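Local coordinates for protein multisubunit Na+/H+ antiporter, D subunit (Anoxybacillus flavithermus, PDB 6Z16) that probably acts as a membrane subunit of a multisubunit Na+/H+ antiporter, taking part in cation-proton exchange across the cell membrane, at residues T249-T261 / I304-M318. Residues are numbered along the deposited sequence; the frame is centred on the assembly and turned at random.
Sequences TKVGVYSILRTFT and IIAAVGVMIFGISIM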
loop_
_atom_site.group_PDB
_atom_site.type_symbol
_atom_site.label_atom_id
_atom_site.label_comp_id
_atom_site.label_asym_id
_atom_site.label_seq_id
_atom_site.Cartn_x
_atom_site.Cartn_y
_atom_site.Cartn_z
ATOM N N THR D 249 59.805 -8.658 21.001
ATOM C CA THR D 249 60.164 -9.174 22.312
ATOM C C THR D 249 60.202 -8.097 23.381
ATOM O O THR D 249 60.173 -8.427 24.569
ATOM C CB THR D 249 61.514 -9.877 22.241
ATOM O OG1 THR D 249 62.507 -8.950 21.791
ATOM C CG2 THR D 249 61.440 -11.029 21.274
ATOM N N LYS D 250 60.248 -6.827 22.994
ATOM C CA LYS D 250 60.410 -5.749 23.956
ATOM C C LYS D 250 59.092 -5.192 24.455
ATOM O O LYS D 250 59.099 -4.349 25.356
ATOM C CB LYS D 250 61.241 -4.609 23.365
ATOM C CG LYS D 250 62.750 -4.800 23.453
ATOM C CD LYS D 250 63.285 -5.699 22.363
ATOM C CE LYS D 250 64.785 -5.764 22.409
ATOM N NZ LYS D 250 65.320 -6.681 21.375
ATOM N N VAL D 251 57.965 -5.625 23.896
ATOM C CA VAL D 251 56.677 -5.244 24.459
ATOM C C VAL D 251 56.252 -6.221 25.555
ATOM O O VAL D 251 55.522 -5.828 26.478
ATOM C CB VAL D 251 55.635 -5.099 23.330
ATOM C CG1 VAL D 251 55.315 -6.429 22.684
ATOM C CG2 VAL D 251 54.379 -4.406 23.817
ATOM N N GLY D 252 56.746 -7.462 25.519
ATOM C CA GLY D 252 56.593 -8.341 26.665
ATOM C C GLY D 252 57.371 -7.850 27.870
ATOM O O GLY D 252 56.899 -7.944 29.007
ATOM N N VAL D 253 58.559 -7.290 27.631
ATOM C CA VAL D 253 59.367 -6.713 28.701
ATOM C C VAL D 253 58.668 -5.505 29.311
ATOM O O VAL D 253 58.603 -5.359 30.539
ATOM C CB VAL D 253 60.762 -6.351 28.159
ATOM C CG1 VAL D 253 61.598 -5.684 29.226
ATOM C CG2 VAL D 253 61.454 -7.587 27.630
ATOM N N TYR D 254 58.103 -4.642 28.462
ATOM C CA TYR D 254 57.343 -3.498 28.953
ATOM C C TYR D 254 56.091 -3.923 29.703
ATOM O O TYR D 254 55.700 -3.268 30.676
ATOM C CB TYR D 254 56.974 -2.570 27.795
ATOM C CG TYR D 254 56.021 -1.480 28.209
ATOM C CD1 TYR D 254 56.442 -0.438 29.015
ATOM C CD2 TYR D 254 54.692 -1.506 27.813
ATOM C CE1 TYR D 254 55.574 0.552 29.407
ATOM C CE2 TYR D 254 53.817 -0.523 28.205
ATOM C CZ TYR D 254 54.263 0.504 28.997
ATOM O OH TYR D 254 53.394 1.489 29.387
ATOM N N SER D 255 55.454 -5.013 29.277
ATOM C CA SER D 255 54.251 -5.470 29.959
ATOM C C SER D 255 54.571 -6.042 31.334
ATOM O O SER D 255 53.836 -5.785 32.294
ATOM C CB SER D 255 53.531 -6.491 29.095
ATOM O OG SER D 255 54.351 -7.618 28.911
ATOM N N ILE D 256 55.672 -6.803 31.447
ATOM C CA ILE D 256 56.184 -7.237 32.754
ATOM C C ILE D 256 56.483 -6.035 33.641
ATOM O O ILE D 256 56.143 -6.019 34.834
ATOM C CB ILE D 256 57.436 -8.118 32.574
ATOM C CG1 ILE D 256 57.082 -9.436 31.901
ATOM C CG2 ILE D 256 58.110 -8.403 33.902
ATOM C CD1 ILE D 256 58.270 -10.235 31.470
ATOM N N LEU D 257 57.085 -4.999 33.053
ATOM C CA LEU D 257 57.471 -3.803 33.791
ATOM C C LEU D 257 56.250 -3.067 34.339
ATOM O O LEU D 257 56.203 -2.714 35.524
ATOM C CB LEU D 257 58.290 -2.909 32.861
ATOM C CG LEU D 257 59.174 -1.758 33.334
ATOM C CD1 LEU D 257 60.281 -1.546 32.325
ATOM C CD2 LEU D 257 58.387 -0.503 33.469
ATOM N N ARG D 258 55.250 -2.841 33.483
ATOM C CA ARG D 258 54.022 -2.167 33.895
ATOM C C ARG D 258 53.247 -2.998 34.910
ATOM O O ARG D 258 52.677 -2.455 35.866
ATOM C CB ARG D 258 53.163 -1.878 32.661
ATOM C CG ARG D 258 51.809 -1.254 32.953
ATOM C CD ARG D 258 51.933 0.154 33.495
ATOM N NE ARG D 258 52.392 1.091 32.478
ATOM C CZ ARG D 258 52.809 2.325 32.730
ATOM N NH1 ARG D 258 53.205 3.100 31.735
ATOM N NH2 ARG D 258 52.836 2.784 33.971
ATOM N N THR D 259 53.264 -4.323 34.739
ATOM C CA THR D 259 52.548 -5.234 35.624
ATOM C C THR D 259 53.119 -5.209 37.035
ATOM O O THR D 259 52.373 -5.129 38.016
ATOM C CB THR D 259 52.617 -6.642 35.035
ATOM O OG1 THR D 259 52.033 -6.636 33.729
ATOM C CG2 THR D 259 51.883 -7.630 35.897
ATOM N N PHE D 260 54.441 -5.250 37.161
ATOM C CA PHE D 260 55.021 -5.315 38.492
ATOM C C PHE D 260 55.379 -3.965 39.082
ATOM O O PHE D 260 55.730 -3.906 40.262
ATOM C CB PHE D 260 56.233 -6.232 38.488
ATOM C CG PHE D 260 55.857 -7.668 38.423
ATOM C CD1 PHE D 260 55.399 -8.310 39.559
ATOM C CD2 PHE D 260 55.900 -8.363 37.232
ATOM C CE1 PHE D 260 55.022 -9.622 39.517
ATOM C CE2 PHE D 260 55.523 -9.678 37.187
ATOM C CZ PHE D 260 55.083 -10.304 38.335
ATOM N N THR D 261 55.278 -2.881 38.321
ATOM C CA THR D 261 55.384 -1.560 38.914
ATOM C C THR D 261 54.034 -0.909 39.161
ATOM O O THR D 261 53.976 0.105 39.859
ATOM C CB THR D 261 56.239 -0.653 38.029
ATOM O OG1 THR D 261 55.713 -0.651 36.697
ATOM C CG2 THR D 261 57.683 -1.132 38.010
ATOM N N ILE D 304 69.693 -11.018 21.485
ATOM C CA ILE D 304 68.357 -10.563 21.891
ATOM C C ILE D 304 67.960 -11.210 23.209
ATOM O O ILE D 304 67.501 -10.533 24.139
ATOM C CB ILE D 304 67.304 -10.869 20.810
ATOM C CG1 ILE D 304 67.568 -10.134 19.512
ATOM C CG2 ILE D 304 65.902 -10.523 21.289
ATOM C CD1 ILE D 304 66.708 -10.672 18.423
ATOM N N ILE D 305 68.153 -12.533 23.303
ATOM C CA ILE D 305 67.766 -13.274 24.510
ATOM C C ILE D 305 68.557 -12.796 25.731
ATOM O O ILE D 305 67.987 -12.568 26.811
ATOM C CB ILE D 305 67.932 -14.786 24.278
ATOM C CG1 ILE D 305 67.005 -15.249 23.161
ATOM C CG2 ILE D 305 67.620 -15.564 25.536
ATOM C CD1 ILE D 305 67.230 -16.666 22.744
ATOM N N ALA D 306 69.864 -12.569 25.556
ATOM C CA ALA D 306 70.704 -12.112 26.660
ATOM C C ALA D 306 70.331 -10.706 27.124
ATOM O O ALA D 306 70.268 -10.444 28.334
ATOM C CB ALA D 306 72.172 -12.168 26.250
ATOM N N ALA D 307 70.059 -9.794 26.184
ATOM C CA ALA D 307 69.690 -8.438 26.574
ATOM C C ALA D 307 68.322 -8.385 27.238
ATOM O O ALA D 307 68.112 -7.576 28.156
ATOM C CB ALA D 307 69.724 -7.519 25.362
ATOM N N VAL D 308 67.394 -9.255 26.814
ATOM C CA VAL D 308 66.107 -9.358 27.501
ATOM C C VAL D 308 66.304 -9.846 28.931
ATOM O O VAL D 308 65.674 -9.330 29.865
ATOM C CB VAL D 308 65.135 -10.249 26.697
ATOM C CG1 VAL D 308 63.890 -10.547 27.482
ATOM C CG2 VAL D 308 64.714 -9.540 25.432
ATOM N N GLY D 309 67.234 -10.787 29.134
ATOM C CA GLY D 309 67.534 -11.241 30.488
ATOM C C GLY D 309 68.110 -10.155 31.379
ATOM O O GLY D 309 67.757 -10.059 32.560
ATOM N N VAL D 310 68.982 -9.310 30.820
ATOM C CA VAL D 310 69.548 -8.193 31.584
ATOM C C VAL D 310 68.459 -7.190 31.969
ATOM O O VAL D 310 68.428 -6.680 33.100
ATOM C CB VAL D 310 70.682 -7.522 30.785
ATOM C CG1 VAL D 310 71.235 -6.317 31.524
ATOM C CG2 VAL D 310 71.788 -8.512 30.512
ATOM N N MET D 311 67.526 -6.922 31.047
ATOM C CA MET D 311 66.433 -5.999 31.349
ATOM C C MET D 311 65.492 -6.552 32.412
ATOM O O MET D 311 65.023 -5.806 33.278
ATOM C CB MET D 311 65.658 -5.677 30.077
ATOM C CG MET D 311 66.422 -4.829 29.112
ATOM S SD MET D 311 65.449 -4.388 27.683
ATOM C CE MET D 311 65.611 -5.814 26.640
ATOM N N ILE D 312 65.211 -7.857 32.366
ATOM C CA ILE D 312 64.342 -8.472 33.369
ATOM C C ILE D 312 65.015 -8.467 34.738
ATOM O O ILE D 312 64.359 -8.232 35.764
ATOM C CB ILE D 312 63.929 -9.889 32.920
ATOM C CG1 ILE D 312 63.071 -9.804 31.665
ATOM C CG2 ILE D 312 63.139 -10.620 33.989
ATOM C CD1 ILE D 312 61.805 -9.024 31.847
ATOM N N PHE D 313 66.337 -8.666 34.773
ATOM C CA PHE D 313 67.049 -8.551 36.042
ATOM C C PHE D 313 67.041 -7.125 36.573
ATOM O O PHE D 313 67.018 -6.920 37.790
ATOM C CB PHE D 313 68.485 -9.050 35.911
ATOM C CG PHE D 313 69.229 -9.016 37.202
ATOM C CD1 PHE D 313 68.936 -9.926 38.198
ATOM C CD2 PHE D 313 70.187 -8.050 37.442
ATOM C CE1 PHE D 313 69.593 -9.886 39.397
ATOM C CE2 PHE D 313 70.847 -8.003 38.643
ATOM C CZ PHE D 313 70.548 -8.918 39.619
ATOM N N GLY D 314 67.058 -6.134 35.685
ATOM C CA GLY D 314 66.868 -4.766 36.130
ATOM C C GLY D 314 65.478 -4.505 36.673
ATOM O O GLY D 314 65.313 -3.712 37.604
ATOM N N ILE D 315 64.463 -5.153 36.091
ATOM C CA ILE D 315 63.097 -5.022 36.597
ATOM C C ILE D 315 62.966 -5.660 37.978
ATOM O O ILE D 315 62.277 -5.122 38.856
ATOM C CB ILE D 315 62.093 -5.620 35.584
ATOM C CG1 ILE D 315 62.093 -4.821 34.285
ATOM C CG2 ILE D 315 60.673 -5.633 36.126
ATOM C CD1 ILE D 315 61.350 -5.496 33.157
ATOM N N SER D 316 63.693 -6.757 38.226
ATOM C CA SER D 316 63.523 -7.557 39.441
ATOM C C SER D 316 63.965 -6.858 40.723
ATOM O O SER D 316 63.794 -7.427 41.803
ATOM C CB SER D 316 64.290 -8.868 39.311
ATOM O OG SER D 316 65.681 -8.634 39.295
ATOM N N ILE D 317 64.540 -5.663 40.641
ATOM C CA ILE D 317 64.901 -4.870 41.809
ATOM C C ILE D 317 63.996 -3.645 41.837
ATOM O O ILE D 317 63.882 -2.931 40.835
ATOM C CB ILE D 317 66.381 -4.458 41.758
ATOM C CG1 ILE D 317 67.273 -5.674 41.549
ATOM C CG2 ILE D 317 66.788 -3.781 43.041
ATOM C CD1 ILE D 317 68.681 -5.314 41.175
ATOM N N MET D 318 63.356 -3.390 42.972
ATOM C CA MET D 318 62.477 -2.222 43.093
ATOM C C MET D 318 63.217 -0.993 43.601
ATOM O O MET D 318 62.805 -0.345 44.560
ATOM C CB MET D 318 61.288 -2.535 43.991
ATOM C CG MET D 318 60.185 -3.340 43.337
ATOM S SD MET D 318 59.361 -2.467 41.985
ATOM C CE MET D 318 60.003 -3.316 40.547
#
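Lys-250 NZ hydrogen-bonds to Gly-245 O and has a long, weak ion pair with Asp-333 of helix 320-351, as it passes Ile-304 CG2 at 3.9 Å. The lysine chain bends at its second torsion (chi2 81°), then runs extended past the methyl of Met-311. Thr-249 OG1 meets the same Ile-304 CG2 at 3.8 Å.

Beyond this end the contact is mainly aliphatic. Over 249-261 and 304-315 the helix axes run nearly parallel, 10.4 Å apart at closest approach. Val-253 is a knob in a hole formed by Val-308, Met-311, Ile-312 and Ile-315. Its two branches divide the work. CG1, anti to the backbone N (chi1 177°), packs 3.9 Å from Ile-315 CD1 and also meets Met-311 CB. CG2 turns to Val-308 CG1 at 3.8 Å.

One turn on, Ile-256 and Ile-312 cross at about a right angle and touch through their CD1 methyls at 3.8 Å. Ile-315 CD1 also lies 3.8 Å from Val-253 O and meets Leu-257 CB at 4.0 Å. Ile-222 backs Val-308 and Ile-312 from a loop.

Two buried helices thus pack side by side within the antiporter-like fold shared with complex I; residues 304-318 lie in a predicted transmembrane helix. Mostly branched aliphatic side chains join them by apolar, close-fitting contacts. Buried Lys-250, weakly paired with Asp-333, is consistent with a central hydrophilic axis like that of complex I antiporter-like subunits.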